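Local coordinates for protein cyclic nucleotide-gated potassium channel mll3241 (Mesorhizobium loti, PDB 4MUV) that forms a homotetrameric cyclic nucleotide-regulated potassium channel activated by cAMP, represented here by its cytoplasmic cyclic nucleotide-binding domain with cGMP bound, at residues A[58-69]-A[98-109]. The protein carries 3 engineered substitutions. Numbering follows the deposited sequence. Where two conformers were deposited one is given.
Sequences RMFFVVEGSVSV and VSAATTVSLLSL. With PCG (cyclic guanosine monophosphate), chain C.
Met59 and Leu109 open an antiparallel ladder in the beta roll of the cyclic nucleotide-binding domain; strand 58-64 runs against 104-109, and after the turn at Gly65 and Ser66 strand 67-69 pairs with 98-100. Backbone bonds are paired at Met59–Leu109, Phe61–Leu107 and Ser68–Ser99. A classic beta bulge interrupts the first ladder: Ser105 O accepts from Val63 N at 2.9 Å and weakly from Glu64 N. At the turn, Thr102 OG1 takes the N-H of Ser66 at 3.2 Å, and Ser66 O receives Ala101 N.

Apolar contacts line both faces. Inside the roll, Phe60 CD1 lies 3.7 Å from Leu106 CD1, and the Phe60 ring also meets that of Phe83. On the other face Leu109 CD2 reaches the edge of the Phe61 ring at CE1. Among the valines, Val62 CG1 meets Val104 CG2, Val67 CG2 touches Val98 CG1, and Val63 CG1 packs on Leu107 CD1. At the ligand end, Val69 CG1 touches guanine C4 at 3.7 Å and Val98 CG2 approaches ribose O4' at 3.4 Å.

Polar side chains join the strands as well. In the conformer given for Ser108, a water at the guanidinium edge, in its plane, links Arg58 NH1 to Ser108 OG. The Glu64 chain runs straight at chi2 (176°), carrying its carboxylate, also salt-bridged to Arg12, to the Ser105 hydroxyl, which it accepts on the anti side, OG to OE1 2.8 Å, 24° out of plane.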
loop_
_atom_site.group_PDB
_atom_site.type_symbol
_atom_site.label_atom_id
_atom_site.label_comp_id
_atom_site.label_asym_id
_atom_site.label_seq_id
_atom_site.Cartn_x
_atom_site.Cartn_y
_atom_site.Cartn_z
ATOM N N ARG A 58 7.585 -1.744 3.265
ATOM C CA ARG A 58 6.835 -1.326 2.093
ATOM C C ARG A 58 5.374 -1.146 2.451
ATOM O O ARG A 58 4.927 -1.542 3.526
ATOM C CB ARG A 58 6.965 -2.380 1.012
ATOM C CG ARG A 58 6.302 -3.685 1.389
ATOM C CD ARG A 58 6.848 -4.859 0.617
ATOM N NE ARG A 58 8.220 -5.130 0.995
ATOM C CZ ARG A 58 9.041 -5.931 0.331
ATOM N NH1 ARG A 58 8.633 -6.562 -0.765
ATOM N NH2 ARG A 58 10.274 -6.101 0.768
ATOM N N MET A 59 4.622 -0.523 1.553
ATOM C CA MET A 59 3.166 -0.480 1.691
ATOM C C MET A 59 2.545 -0.849 0.354
ATOM O O MET A 59 3.258 -1.079 -0.633
ATOM C CB MET A 59 2.656 0.867 2.203
ATOM C CG MET A 59 2.858 1.999 1.230
ATOM S SD MET A 59 1.930 3.487 1.647
ATOM C CE MET A 59 0.260 2.908 1.376
ATOM N N PHE A 60 1.221 -0.942 0.340
ATOM C CA PHE A 60 0.505 -1.568 -0.762
ATOM C C PHE A 60 -0.760 -0.786 -1.085
ATOM O O PHE A 60 -1.500 -0.366 -0.180
ATOM C CB PHE A 60 0.092 -2.978 -0.395
ATOM C CG PHE A 60 1.232 -3.863 0.018
ATOM C CD1 PHE A 60 1.911 -4.613 -0.925
ATOM C CD2 PHE A 60 1.589 -3.976 1.343
ATOM C CE1 PHE A 60 2.951 -5.444 -0.563
ATOM C CE2 PHE A 60 2.637 -4.809 1.724
ATOM C CZ PHE A 60 3.315 -5.542 0.766
ATOM N N PHE A 61 -1.018 -0.605 -2.385
ATOM C CA PHE A 61 -2.254 -0.017 -2.903
ATOM C C PHE A 61 -3.052 -1.130 -3.540
ATOM O O PHE A 61 -2.572 -1.831 -4.419
ATOM C CB PHE A 61 -1.924 1.082 -3.909
ATOM C CG PHE A 61 -1.136 2.179 -3.287
ATOM C CD1 PHE A 61 0.237 2.098 -3.205
ATOM C CD2 PHE A 61 -1.776 3.263 -2.712
ATOM C CE1 PHE A 61 0.951 3.088 -2.588
ATOM C CE2 PHE A 61 -1.056 4.246 -2.071
ATOM C CZ PHE A 61 0.311 4.160 -2.016
ATOM N N VAL A 62 -4.293 -1.310 -3.080
ATOM C CA VAL A 62 -5.154 -2.353 -3.649
ATOM C C VAL A 62 -5.734 -1.852 -4.965
ATOM O O VAL A 62 -6.301 -0.757 -5.028
ATOM C CB VAL A 62 -6.313 -2.718 -2.704
ATOM C CG1 VAL A 62 -7.166 -3.812 -3.289
ATOM C CG2 VAL A 62 -5.783 -3.143 -1.342
ATOM N N VAL A 63 -5.583 -2.637 -6.033
ATOM C CA VAL A 63 -6.045 -2.196 -7.342
ATOM C C VAL A 63 -7.032 -3.138 -8.007
ATOM O O VAL A 63 -7.734 -2.686 -8.896
ATOM C CB VAL A 63 -4.842 -1.774 -8.267
ATOM C CG1 VAL A 63 -4.202 -0.468 -7.771
ATOM C CG2 VAL A 63 -3.797 -2.836 -8.368
ATOM N N GLU A 64 -7.090 -4.401 -7.580
ATOM C CA GLU A 64 -8.095 -5.376 -8.039
ATOM C C GLU A 64 -8.306 -6.365 -6.902
ATOM O O GLU A 64 -7.339 -6.760 -6.250
ATOM C CB GLU A 64 -7.628 -6.172 -9.279
ATOM C CG GLU A 64 -7.180 -5.349 -10.496
ATOM C CD GLU A 64 -6.648 -6.204 -11.638
ATOM O OE1 GLU A 64 -5.944 -7.214 -11.391
ATOM O OE2 GLU A 64 -6.907 -5.852 -12.793
ATOM N N GLY A 65 -9.544 -6.770 -6.639
ATOM C CA GLY A 65 -9.792 -7.700 -5.554
ATOM C C GLY A 65 -9.762 -7.029 -4.199
ATOM O O GLY A 65 -9.824 -5.824 -4.098
ATOM N N SER A 66 -9.682 -7.826 -3.145
ATOM C CA SER A 66 -9.723 -7.295 -1.795
ATOM C C SER A 66 -8.822 -8.041 -0.819
ATOM O O SER A 66 -8.461 -9.210 -1.027
ATOM C CB SER A 66 -11.155 -7.290 -1.272
ATOM O OG SER A 66 -11.661 -8.601 -1.191
ATOM N N VAL A 67 -8.464 -7.332 0.251
ATOM C CA VAL A 67 -7.745 -7.895 1.383
ATOM C C VAL A 67 -8.583 -7.844 2.647
ATOM O O VAL A 67 -9.508 -7.046 2.751
ATOM C CB VAL A 67 -6.391 -7.196 1.620
ATOM C CG1 VAL A 67 -5.520 -7.304 0.392
ATOM C CG2 VAL A 67 -6.575 -5.766 2.046
ATOM N N SER A 68 -8.200 -8.686 3.596
ATOM C CA SER A 68 -8.802 -8.793 4.911
ATOM C C SER A 68 -7.799 -8.315 5.955
ATOM O O SER A 68 -6.657 -8.746 5.952
ATOM C CB SER A 68 -9.101 -10.277 5.142
ATOM O OG SER A 68 -9.390 -10.562 6.468
ATOM N N VAL A 69 -8.235 -7.427 6.838
ATOM C CA VAL A 69 -7.404 -6.891 7.917
ATOM C C VAL A 69 -7.890 -7.472 9.236
ATOM O O VAL A 69 -9.042 -7.267 9.624
ATOM C CB VAL A 69 -7.465 -5.345 7.969
ATOM C CG1 VAL A 69 -6.562 -4.823 9.093
ATOM C CG2 VAL A 69 -7.109 -4.740 6.612
ATOM N N VAL A 98 -2.589 -8.683 7.480
ATOM C CA VAL A 98 -3.407 -8.436 6.307
ATOM C C VAL A 98 -3.169 -9.594 5.353
ATOM O O VAL A 98 -2.034 -9.940 5.065
ATOM C CB VAL A 98 -3.029 -7.094 5.637
ATOM C CG1 VAL A 98 -3.920 -6.823 4.427
ATOM C CG2 VAL A 98 -3.078 -5.958 6.638
ATOM N N SER A 99 -4.258 -10.155 4.849
ATOM C CA SER A 99 -4.267 -11.326 3.987
ATOM C C SER A 99 -5.111 -11.035 2.744
ATOM O O SER A 99 -6.036 -10.217 2.796
ATOM C CB SER A 99 -4.910 -12.504 4.727
ATOM O OG SER A 99 -4.306 -12.776 5.977
ATOM N N ALA A 100 -4.829 -11.713 1.648
ATOM C CA ALA A 100 -5.713 -11.629 0.503
ATOM C C ALA A 100 -7.058 -12.257 0.877
ATOM O O ALA A 100 -7.111 -13.351 1.435
ATOM C CB ALA A 100 -5.116 -12.356 -0.680
ATOM N N ALA A 101 -8.155 -11.567 0.575
ATOM C CA ALA A 101 -9.486 -12.120 0.785
ATOM C C ALA A 101 -9.860 -12.938 -0.466
ATOM O O ALA A 101 -9.880 -14.157 -0.439
ATOM C CB ALA A 101 -10.469 -10.998 1.053
ATOM N N THR A 102 -10.117 -12.244 -1.564
ATOM C CA THR A 102 -10.124 -12.844 -2.871
ATOM C C THR A 102 -8.699 -12.733 -3.399
ATOM O O THR A 102 -7.838 -12.104 -2.780
ATOM C CB THR A 102 -11.093 -12.090 -3.802
ATOM O OG1 THR A 102 -10.699 -10.718 -3.919
ATOM C CG2 THR A 102 -12.524 -12.178 -3.293
ATOM N N THR A 103 -8.436 -13.319 -4.555
ATOM C CA THR A 103 -7.203 -13.038 -5.265
ATOM C C THR A 103 -7.108 -11.533 -5.410
ATOM O O THR A 103 -8.081 -10.897 -5.749
ATOM C CB THR A 103 -7.236 -13.647 -6.661
ATOM O OG1 THR A 103 -7.755 -14.970 -6.586
ATOM C CG2 THR A 103 -5.840 -13.634 -7.250
ATOM N N VAL A 104 -5.943 -10.950 -5.145
ATOM C CA VAL A 104 -5.829 -9.499 -5.106
ATOM C C VAL A 104 -4.608 -9.004 -5.885
ATOM O O VAL A 104 -3.557 -9.634 -5.863
ATOM C CB VAL A 104 -5.797 -9.019 -3.632
ATOM C CG1 VAL A 104 -4.538 -9.528 -2.890
ATOM C CG2 VAL A 104 -5.937 -7.510 -3.541
ATOM N N SER A 105 -4.760 -7.900 -6.618
ATOM C CA SER A 105 -3.642 -7.193 -7.243
ATOM C C SER A 105 -3.336 -5.973 -6.434
ATOM O O SER A 105 -4.233 -5.196 -6.058
ATOM C CB SER A 105 -3.904 -6.761 -8.698
ATOM O OG SER A 105 -4.033 -7.909 -9.482
ATOM N N LEU A 106 -2.045 -5.814 -6.185
ATOM C CA LEU A 106 -1.492 -4.749 -5.374
ATOM C C LEU A 106 -0.416 -4.025 -6.152
ATOM O O LEU A 106 0.286 -4.626 -6.950
ATOM C CB LEU A 106 -0.816 -5.351 -4.135
ATOM C CG LEU A 106 -1.610 -6.293 -3.266
ATOM C CD1 LEU A 106 -0.751 -6.930 -2.187
ATOM C CD2 LEU A 106 -2.776 -5.569 -2.645
ATOM N N LEU A 107 -0.260 -2.742 -5.872
ATOM C CA LEU A 107 0.938 -1.991 -6.242
ATOM C C LEU A 107 1.741 -1.779 -4.956
ATOM O O LEU A 107 1.274 -1.134 -4.020
ATOM C CB LEU A 107 0.581 -0.659 -6.911
ATOM C CG LEU A 107 -0.149 -0.789 -8.247
ATOM C CD1 LEU A 107 -0.690 0.548 -8.689
ATOM C CD2 LEU A 107 0.785 -1.331 -9.308
ATOM N N SER A 108 2.946 -2.347 -4.925
ATOM C CA SER A 108 3.845 -2.280 -3.774
ATOM C C SER A 108 4.778 -1.095 -3.883
ATOM O O SER A 108 5.391 -0.905 -4.930
ATOM C CB SER A 108 4.673 -3.571 -3.700
ATOM O OG SER A 108 5.573 -3.564 -2.609
ATOM N N LEU A 109 4.890 -0.342 -2.804
ATOM C CA LEU A 109 5.734 0.832 -2.732
ATOM C C LEU A 109 6.732 0.633 -1.605
ATOM O O LEU A 109 6.352 0.521 -0.438
ATOM C CB LEU A 109 4.875 2.053 -2.429
ATOM C CG LEU A 109 5.595 3.395 -2.366
ATOM C CD1 LEU A 109 6.098 3.758 -3.753
ATOM C CD2 LEU A 109 4.676 4.491 -1.832
HETATM P PA PCG C . 0.796 -1.666 9.213
HETATM O O1A PCG C . 2.111 -1.267 8.577
HETATM O O2A PCG C . 0.727 -1.599 10.697
HETATM O "O5'" PCG C . 0.456 -3.105 8.763
HETATM C "C5'" PCG C . -0.809 -3.574 8.894
HETATM C "C4'" PCG C . -1.759 -2.586 8.193
HETATM O "O4'" PCG C . -3.203 -2.893 8.159
HETATM C "C3'" PCG C . -1.654 -1.346 8.782
HETATM O "O3'" PCG C . -0.336 -0.743 8.588
HETATM C "C2'" PCG C . -2.844 -0.564 8.091
HETATM O "O2'" PCG C . -2.361 0.067 6.905
HETATM C "C1'" PCG C . -3.800 -1.553 7.799
HETATM N N9 PCG C . -5.068 -1.444 8.456
HETATM C C8 PCG C . -6.294 -1.240 7.870
HETATM N N7 PCG C . -7.254 -1.078 8.783
HETATM C C5 PCG C . -6.619 -1.186 9.996
HETATM C C6 PCG C . -7.117 -1.097 11.341
HETATM O O6 PCG C . -8.313 -0.899 11.669
HETATM N N1 PCG C . -6.158 -1.259 12.312
HETATM C C2 PCG C . -4.809 -1.439 12.051
HETATM N N2 PCG C . -3.956 -1.565 13.084
HETATM N N3 PCG C . -4.295 -1.530 10.783
HETATM C C4 PCG C . -5.276 -1.385 9.780
HETATM O O HOH W 1 6.175 -6.440 -2.387
HETATM O O HOH W 2 -5.668 -11.306 7.888
#